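Local coordinates for periplasmic binding protein (Agrobacterium tumefaciens str. B6, PDB 5L9G) that binds the opine mannopine in the periplasm and probably delivers it to an ABC transporter for uptake into the bacterium, at residues A[76-81]-A[252-257]; A[124-129]-A[238-243]; A[142-147]-A[192-197]. All blocks are in the same frame, centred on the assembly; numbering follows the deposited sequence.

Interaction 1. Residues A[76-81]-A[252-257]; sequences IIQIGI and DGYAIV. With MO0 (mannopine), chain C.
Ile76 CG2, 3.7 Å from Tyr254 CD1, and Gln78 CB, near CE1, approach the Tyr254 ring obliquely, while the backbone O of Ile77 lies near the ring plane at its edge. The Tyr254 hydroxyl is held by Trp41. The Gln78 amide and the Asp252 carboxylate share the sheet face of Tyr254; their planes are inclined 41° to each other, with Gln78 NE2 3.2 Å from Asp252 CG. Gln78 CG stands anti to the backbone N (chi1 -179°) and the chain then bends at chi2 (-87°), which turns the amide toward mannopine: NE2 gives a weak bond to its OAM, and OE1 is fixed by Ser27 and Trp32. Asp252 OD2 accepts from both mannopine N (2.8 Å) and mannopine NE2 (2.9 Å). Asp252 OD1 lies 2.7 Å from mannopine OAE, a hydroxyl oxygen. Gly80 N binds mannopine OAB at 2.8 Å. The strands pair antiparallel through Ile77 with Ala255 and Ile79 with Gly253; on the face of Ile77, Ile79 and Ala255, Val257 at the strand end meets Ile77 CG2. The paired strands thus form one wall of the pocket, where a buried carboxylate probably complements the positive charge of the ligand amine.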
# COMPACT_ATOMS: atom_id res chain seq x y z
N ILE A 76 -15.21 -6.60 6.94
CA ILE A 76 -13.90 -5.95 7.11
C ILE A 76 -13.25 -5.72 5.75
O ILE A 76 -13.16 -6.63 4.92
CB ILE A 76 -12.97 -6.79 8.05
CG1 ILE A 76 -13.63 -7.03 9.43
CG2 ILE A 76 -11.55 -6.14 8.16
CD1 ILE A 76 -13.00 -8.15 10.25
N ILE A 77 -12.72 -4.50 5.55
CA ILE A 77 -11.96 -4.18 4.34
C ILE A 77 -10.57 -3.73 4.74
O ILE A 77 -10.42 -2.97 5.72
CB ILE A 77 -12.65 -3.13 3.41
CG1 ILE A 77 -13.06 -1.83 4.18
CG2 ILE A 77 -13.84 -3.77 2.68
CD1 ILE A 77 -13.53 -0.66 3.29
N GLN A 78 -9.56 -4.22 4.01
CA GLN A 78 -8.20 -3.77 4.22
C GLN A 78 -8.01 -2.62 3.24
O GLN A 78 -8.14 -2.81 2.03
CB GLN A 78 -7.18 -4.89 3.99
CG GLN A 78 -5.74 -4.45 4.25
CD GLN A 78 -5.15 -3.85 2.99
OE1 GLN A 78 -5.02 -4.53 1.97
NE2 GLN A 78 -4.91 -2.55 2.99
N ILE A 79 -7.73 -1.42 3.77
CA ILE A 79 -7.50 -0.23 2.95
C ILE A 79 -6.17 0.43 3.30
O ILE A 79 -5.56 0.10 4.32
CB ILE A 79 -8.69 0.79 3.07
CG1 ILE A 79 -8.89 1.28 4.53
CG2 ILE A 79 -9.99 0.21 2.44
CD1 ILE A 79 -9.79 2.56 4.70
N GLY A 80 -5.73 1.36 2.45
CA GLY A 80 -4.52 2.14 2.71
C GLY A 80 -4.90 3.31 3.60
O GLY A 80 -6.02 3.85 3.51
N ILE A 81 -3.99 3.72 4.50
CA ILE A 81 -4.22 4.83 5.43
C ILE A 81 -4.67 6.12 4.72
O ILE A 81 -5.41 6.91 5.31
CB ILE A 81 -2.97 5.07 6.34
CG1 ILE A 81 -3.31 5.96 7.57
CG2 ILE A 81 -1.76 5.61 5.53
CD1 ILE A 81 -2.21 6.10 8.65
N ASP A 252 -0.94 0.20 5.89
CA ASP A 252 -2.18 -0.49 5.53
C ASP A 252 -2.89 -0.81 6.83
O ASP A 252 -2.25 -0.91 7.89
CB ASP A 252 -1.92 -1.77 4.73
CG ASP A 252 -1.85 -1.57 3.23
OD1 ASP A 252 -2.36 -0.53 2.74
OD2 ASP A 252 -1.33 -2.47 2.54
N GLY A 253 -4.18 -1.03 6.75
CA GLY A 253 -4.96 -1.35 7.93
C GLY A 253 -6.35 -1.78 7.59
O GLY A 253 -6.66 -1.98 6.41
N TYR A 254 -7.18 -1.92 8.63
CA TYR A 254 -8.54 -2.44 8.50
C TYR A 254 -9.59 -1.44 8.92
O TYR A 254 -9.41 -0.68 9.88
CB TYR A 254 -8.72 -3.71 9.34
CG TYR A 254 -7.81 -4.86 8.94
CD1 TYR A 254 -7.96 -5.48 7.70
CD2 TYR A 254 -6.82 -5.33 9.79
CE1 TYR A 254 -7.14 -6.55 7.32
CE2 TYR A 254 -5.99 -6.39 9.42
CZ TYR A 254 -6.16 -7.00 8.19
OH TYR A 254 -5.34 -8.04 7.81
N ALA A 255 -10.75 -1.52 8.24
CA ALA A 255 -11.94 -0.71 8.53
C ALA A 255 -13.14 -1.65 8.38
O ALA A 255 -13.02 -2.69 7.73
CB ALA A 255 -12.04 0.44 7.54
N ILE A 256 -14.27 -1.27 8.99
CA ILE A 256 -15.51 -2.04 8.88
C ILE A 256 -16.46 -1.23 8.01
O ILE A 256 -16.59 -0.02 8.21
CB ILE A 256 -16.06 -2.47 10.27
CG1 ILE A 256 -15.11 -3.55 10.87
CG2 ILE A 256 -17.51 -2.99 10.16
CD1 ILE A 256 -15.33 -3.88 12.33
N VAL A 257 -17.04 -1.87 6.99
CA VAL A 257 -17.94 -1.23 6.03
C VAL A 257 -19.24 -0.78 6.71
O VAL A 257 -19.81 -1.53 7.50
CB VAL A 257 -18.19 -2.14 4.78
CG1 VAL A 257 -19.02 -1.41 3.72
CG2 VAL A 257 -16.87 -2.62 4.18
OAB MO0 C . -7.29 1.30 0.07
CAF MO0 C . -7.57 0.41 -0.98
CAG MO0 C . -6.33 -0.12 -1.67
OAC MO0 C . -5.96 0.74 -2.69
CAH MO0 C . -5.21 -0.49 -0.74
OAM MO0 C . -5.61 -1.38 0.23
CAI MO0 C . -3.92 -0.97 -1.41
OAD MO0 C . -4.15 -2.14 -2.14
CAJ MO0 C . -2.78 -1.09 -0.45
OAE MO0 C . -2.54 0.15 0.14
CAK MO0 C . -1.50 -1.68 -1.05
N MO0 C . -1.03 -2.78 -0.20
CA MO0 C . 0.33 -3.26 -0.56
C MO0 C . 0.23 -4.56 -1.32
O MO0 C . -0.89 -4.98 -1.67
CB MO0 C . 1.26 -3.39 0.62
CG MO0 C . 0.98 -4.63 1.45
CD MO0 C . 1.50 -4.53 2.84
OE1 MO0 C . 2.71 -5.18 3.13
NE2 MO0 C . 0.92 -3.93 3.76
OXT MO0 C . 1.27 -5.20 -1.68

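Interaction 2. Residues A[124-129]-A[238-243]; sequences LIAWNK and ANFAYT
Trp127 lays its indole across the neighbouring antiparallel strand at Ala241. From CB, the torsion that sets CG between the backbone N and the carbonyl carbon (chi1 76°) swings the ring over this strand; CD2 and CE3 then face Ala241 O, CE2, CZ2 and CH2 meet the Ala241 methyl, and CZ3 reaches Tyr242 CA. Ala241 CB sits over one face of the six-membered ring, 3.8 Å from its centroid, a CH-pi contact displaced toward the rim. NE1 donates to Gly133 O, which fixes the rotation of the indole. The strands are tied by Trp127 N to Ala241 O (2.8 Å) and Ala241 N to Trp127 O (3.0 Å).

On the other face of the sheet Asn128 CA stands over a face of the Phe240 ring, 3.6 Å from its centroid and only 5° off the normal. The Asn128 amide runs on over CE1 and CZ, its plane 29° from the ring. Asn128 OD1 caps Lys130 N at the start of helix 129-132, and ND2 is held by Val220 O. Farther along, Leu124 CD2 packs 3.6 Å from Tyr242 CD2. At the ends, Lys129 N bonds to Asn239 O, the carbonyl of the central residue of an inverse gamma turn, and a water joins Ile125 N to Thr243 O. Aromatic faces here rest on aliphatic carbons while the polar ends are bonded elsewhere, consistent with plain packing on both faces of the pair formed by strands 115-128 and 240-256, apart from the ligand pocket.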
# COMPACT_ATOMS: atom_id res chain seq x y z
N LEU A 124 8.05 1.51 -3.93
CA LEU A 124 9.44 1.71 -4.31
C LEU A 124 9.76 1.40 -5.77
O LEU A 124 8.92 0.86 -6.48
CB LEU A 124 10.36 0.86 -3.34
CG LEU A 124 10.02 -0.65 -3.19
CD1 LEU A 124 10.32 -1.44 -4.48
CD2 LEU A 124 10.85 -1.27 -2.06
N ILE A 125 11.00 1.71 -6.19
CA ILE A 125 11.52 1.51 -7.54
C ILE A 125 12.21 0.16 -7.63
O ILE A 125 13.14 -0.09 -6.87
CB ILE A 125 12.55 2.64 -7.90
CG1 ILE A 125 11.89 4.02 -7.85
CG2 ILE A 125 13.26 2.39 -9.27
CD1 ILE A 125 12.92 5.17 -7.60
N ALA A 126 11.84 -0.65 -8.62
CA ALA A 126 12.50 -1.93 -8.91
C ALA A 126 12.87 -1.89 -10.39
O ALA A 126 12.14 -1.30 -11.19
CB ALA A 126 11.56 -3.10 -8.65
N TRP A 127 13.99 -2.52 -10.75
CA TRP A 127 14.40 -2.54 -12.15
C TRP A 127 14.88 -3.91 -12.58
O TRP A 127 15.31 -4.73 -11.76
CB TRP A 127 15.46 -1.47 -12.45
CG TRP A 127 16.83 -1.81 -11.94
CD1 TRP A 127 17.80 -2.53 -12.58
CD2 TRP A 127 17.37 -1.49 -10.64
NE1 TRP A 127 18.91 -2.65 -11.77
CE2 TRP A 127 18.68 -2.00 -10.59
CE3 TRP A 127 16.88 -0.76 -9.53
CZ2 TRP A 127 19.52 -1.82 -9.47
CZ3 TRP A 127 17.70 -0.57 -8.43
CH2 TRP A 127 19.00 -1.11 -8.39
N ASN A 128 14.81 -4.11 -13.89
CA ASN A 128 15.16 -5.35 -14.54
C ASN A 128 16.68 -5.41 -14.70
O ASN A 128 17.25 -4.59 -15.44
CB ASN A 128 14.48 -5.37 -15.92
CG ASN A 128 14.51 -6.70 -16.59
OD1 ASN A 128 15.43 -7.51 -16.40
ND2 ASN A 128 13.48 -6.96 -17.39
N LYS A 129 17.32 -6.39 -14.02
CA LYS A 129 18.78 -6.55 -14.14
C LYS A 129 19.25 -7.05 -15.52
O LYS A 129 20.39 -6.79 -15.92
CB LYS A 129 19.34 -7.44 -13.01
CG LYS A 129 19.17 -6.81 -11.62
CD LYS A 129 19.46 -7.80 -10.48
CE LYS A 129 20.91 -8.15 -10.35
NZ LYS A 129 21.09 -9.34 -9.48
N ALA A 238 12.76 -13.88 -10.16
CA ALA A 238 12.86 -12.69 -11.02
C ALA A 238 14.26 -12.05 -10.92
O ALA A 238 14.80 -11.92 -9.83
CB ALA A 238 11.80 -11.67 -10.64
N ASN A 239 14.85 -11.69 -12.07
CA ASN A 239 16.17 -11.09 -12.15
C ASN A 239 16.02 -9.56 -12.06
O ASN A 239 16.33 -8.82 -13.02
CB ASN A 239 16.91 -11.51 -13.44
CG ASN A 239 18.36 -11.10 -13.46
OD1 ASN A 239 18.94 -10.78 -12.43
ND2 ASN A 239 18.95 -11.03 -14.64
N PHE A 240 15.50 -9.11 -10.90
CA PHE A 240 15.28 -7.71 -10.60
C PHE A 240 16.00 -7.30 -9.35
O PHE A 240 16.37 -8.14 -8.51
CB PHE A 240 13.77 -7.42 -10.42
CG PHE A 240 13.04 -7.09 -11.71
CD1 PHE A 240 13.01 -8.00 -12.77
CD2 PHE A 240 12.34 -5.89 -11.84
CE1 PHE A 240 12.32 -7.70 -13.95
CE2 PHE A 240 11.65 -5.60 -13.03
CZ PHE A 240 11.63 -6.51 -14.07
N ALA A 241 16.19 -6.00 -9.21
CA ALA A 241 16.79 -5.40 -8.02
C ALA A 241 15.91 -4.24 -7.65
O ALA A 241 15.07 -3.82 -8.46
CB ALA A 241 18.21 -4.92 -8.31
N TYR A 242 16.05 -3.75 -6.43
CA TYR A 242 15.25 -2.61 -5.98
C TYR A 242 16.00 -1.82 -4.94
O TYR A 242 17.02 -2.28 -4.44
CB TYR A 242 13.86 -3.05 -5.49
CG TYR A 242 13.86 -3.87 -4.21
CD1 TYR A 242 13.97 -5.26 -4.26
CD2 TYR A 242 13.66 -3.27 -2.97
CE1 TYR A 242 13.87 -6.03 -3.10
CE2 TYR A 242 13.56 -4.03 -1.80
CZ TYR A 242 13.66 -5.42 -1.87
OH TYR A 242 13.57 -6.18 -0.71
N THR A 243 15.49 -0.64 -4.64
CA THR A 243 16.06 0.25 -3.63
C THR A 243 14.91 0.87 -2.82
O THR A 243 13.80 1.00 -3.32
CB THR A 243 16.91 1.37 -4.31
OG1 THR A 243 17.40 2.24 -3.31
CG2 THR A 243 16.12 2.21 -5.32
O HOH W 1 12.36 3.27 -4.19

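Interaction 3. Residues A[142-147]-A[192-197]; sequences DFFDVK and AKLTEL
Apolar packing between Phe144 and Leu197 carries most of this contact between helices 140-144 and 184-197. Leu197 CD2 stands over one face of the Phe144 ring, 3.8 Å from its centroid and 14° off the normal, a CH-pi contact offset toward the rim. Leu197 CG is anti to the backbone N (chi1 -175°), and from there the two methyls part: CD2 reaches the Phe144 ring and also the edge of the Phe143 ring, whereas CD1 meets Val146 CG2 at 3.8 Å. Leu194 CD2 approaches the edge of the Phe144 ring near CZ, 4.0 Å away, and Lys193 CG comes obliquely to within 3.7 Å of Phe144 CD2. Helix 162-169 adds Ala169 beside Phe144.

The polar links run through water. One molecule donates to Phe144 O (2.7 Å) and to Glu196 OE2 (2.9 Å); a second donates to the same carbonyl and accepts a weak bond from Lys193 NZ. Phe144 O thus takes bonds from two waters besides a weak one from Val146 N. Lys193 lays its methylenes on the ring while its ammonium group turns to water and to a salt bridge with Glu196 OE2 (NZ to OE2 3.3 Å), so the charge is probably balanced outside the apolar contact.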
# COMPACT_ATOMS: atom_id res chain seq x y z
N ASP A 142 15.92 9.39 -11.79
CA ASP A 142 16.40 8.31 -12.67
C ASP A 142 15.23 7.58 -13.32
O ASP A 142 15.28 7.31 -14.52
CB ASP A 142 17.26 7.30 -11.90
CG ASP A 142 18.65 7.71 -11.50
OD1 ASP A 142 19.13 8.75 -12.02
OD2 ASP A 142 19.31 6.95 -10.75
N PHE A 143 14.19 7.24 -12.53
CA PHE A 143 13.02 6.52 -13.04
C PHE A 143 12.38 7.30 -14.20
O PHE A 143 11.99 6.71 -15.20
CB PHE A 143 12.00 6.32 -11.92
CG PHE A 143 10.89 5.37 -12.30
CD1 PHE A 143 9.72 5.84 -12.91
CD2 PHE A 143 11.00 4.01 -12.05
CE1 PHE A 143 8.69 4.96 -13.27
CE2 PHE A 143 9.96 3.13 -12.39
CZ PHE A 143 8.84 3.61 -13.03
N PHE A 144 12.31 8.64 -14.07
CA PHE A 144 11.65 9.48 -15.07
C PHE A 144 12.58 9.88 -16.21
O PHE A 144 12.14 10.52 -17.16
CB PHE A 144 11.02 10.73 -14.38
CG PHE A 144 9.71 10.47 -13.68
CD1 PHE A 144 9.65 9.68 -12.53
CD2 PHE A 144 8.53 11.06 -14.13
CE1 PHE A 144 8.43 9.45 -11.87
CE2 PHE A 144 7.32 10.85 -13.46
CZ PHE A 144 7.28 10.03 -12.35
N ASP A 145 13.86 9.49 -16.12
CA ASP A 145 14.87 9.86 -17.12
C ASP A 145 14.96 8.82 -18.23
O ASP A 145 15.78 7.90 -18.16
CB ASP A 145 16.23 10.10 -16.45
CG ASP A 145 17.23 10.83 -17.34
OD1 ASP A 145 17.06 10.80 -18.59
OD2 ASP A 145 18.21 11.39 -16.80
N VAL A 146 14.15 9.01 -19.28
CA VAL A 146 14.04 8.09 -20.42
C VAL A 146 15.29 8.15 -21.32
O VAL A 146 15.61 7.18 -22.01
CB VAL A 146 12.71 8.28 -21.19
CG1 VAL A 146 12.57 7.30 -22.36
CG2 VAL A 146 11.52 8.12 -20.24
N LYS A 147 16.02 9.28 -21.27
CA LYS A 147 17.26 9.41 -22.03
C LYS A 147 18.38 8.60 -21.37
O LYS A 147 19.03 7.82 -22.05
CB LYS A 147 17.66 10.89 -22.21
CG LYS A 147 16.88 11.69 -23.30
CD LYS A 147 16.98 11.14 -24.74
CE LYS A 147 17.71 12.06 -25.69
NZ LYS A 147 17.79 11.49 -27.05
N ALA A 192 2.00 17.25 -15.05
CA ALA A 192 2.72 17.52 -16.30
C ALA A 192 3.92 16.56 -16.45
O ALA A 192 4.18 16.07 -17.55
CB ALA A 192 3.19 18.97 -16.33
N LYS A 193 4.61 16.27 -15.34
CA LYS A 193 5.75 15.35 -15.30
C LYS A 193 5.30 13.92 -15.61
O LYS A 193 5.98 13.22 -16.35
CB LYS A 193 6.47 15.44 -13.94
CG LYS A 193 7.79 14.67 -13.85
CD LYS A 193 8.85 15.23 -14.79
CE LYS A 193 10.18 14.54 -14.65
NZ LYS A 193 11.20 15.14 -15.56
N LEU A 194 4.15 13.49 -15.05
CA LEU A 194 3.59 12.17 -15.30
C LEU A 194 3.16 12.05 -16.77
O LEU A 194 3.35 11.00 -17.39
CB LEU A 194 2.41 11.87 -14.36
CG LEU A 194 2.73 11.54 -12.90
CD1 LEU A 194 1.50 11.70 -12.01
CD2 LEU A 194 3.31 10.13 -12.74
N THR A 195 2.59 13.14 -17.33
CA THR A 195 2.17 13.22 -18.73
C THR A 195 3.38 13.03 -19.65
O THR A 195 3.29 12.30 -20.63
CB THR A 195 1.40 14.54 -18.98
OG1 THR A 195 0.26 14.57 -18.12
CG2 THR A 195 0.95 14.71 -20.43
N GLU A 196 4.51 13.67 -19.32
CA GLU A 196 5.77 13.59 -20.05
C GLU A 196 6.28 12.12 -20.07
O GLU A 196 6.79 11.66 -21.10
CB GLU A 196 6.81 14.50 -19.37
CG GLU A 196 8.13 14.66 -20.08
CD GLU A 196 9.16 15.37 -19.22
OE1 GLU A 196 9.08 16.61 -19.11
OE2 GLU A 196 10.00 14.67 -18.60
N LEU A 197 6.16 11.41 -18.94
CA LEU A 197 6.62 10.03 -18.82
C LEU A 197 5.67 9.03 -19.49
O LEU A 197 6.15 8.02 -20.03
CB LEU A 197 6.83 9.65 -17.35
CG LEU A 197 7.43 8.24 -17.07
CD1 LEU A 197 8.91 8.15 -17.50
CD2 LEU A 197 7.26 7.83 -15.62
O HOH W 2 9.99 11.75 -18.34
O HOH W 3 13.50 13.46 -17.17

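How the interactions relate
Interactions 1 and 2 share strand 240-256, which pairs with strand 76-80 at residues 252-256 and with the end of strand 115-128 at residues 240-243; their centres are 29 Å apart, on opposite sides of the chain's centre. Only interaction 1 touches mannopine, whose site is completed by residues such as Ser119, Arg229 and Thr288. In interaction 2 the Leu124 side chain stays about 10 Å from the ligand. Interaction 3 lies farther off, its centre 32 Å from that of interaction 1 and 18 Å from that of interaction 2. Interactions 2 and 3 meet where Phe143 packs on Ile125, with Ile125 CG2 and Phe143 CD2 3.9 Å apart.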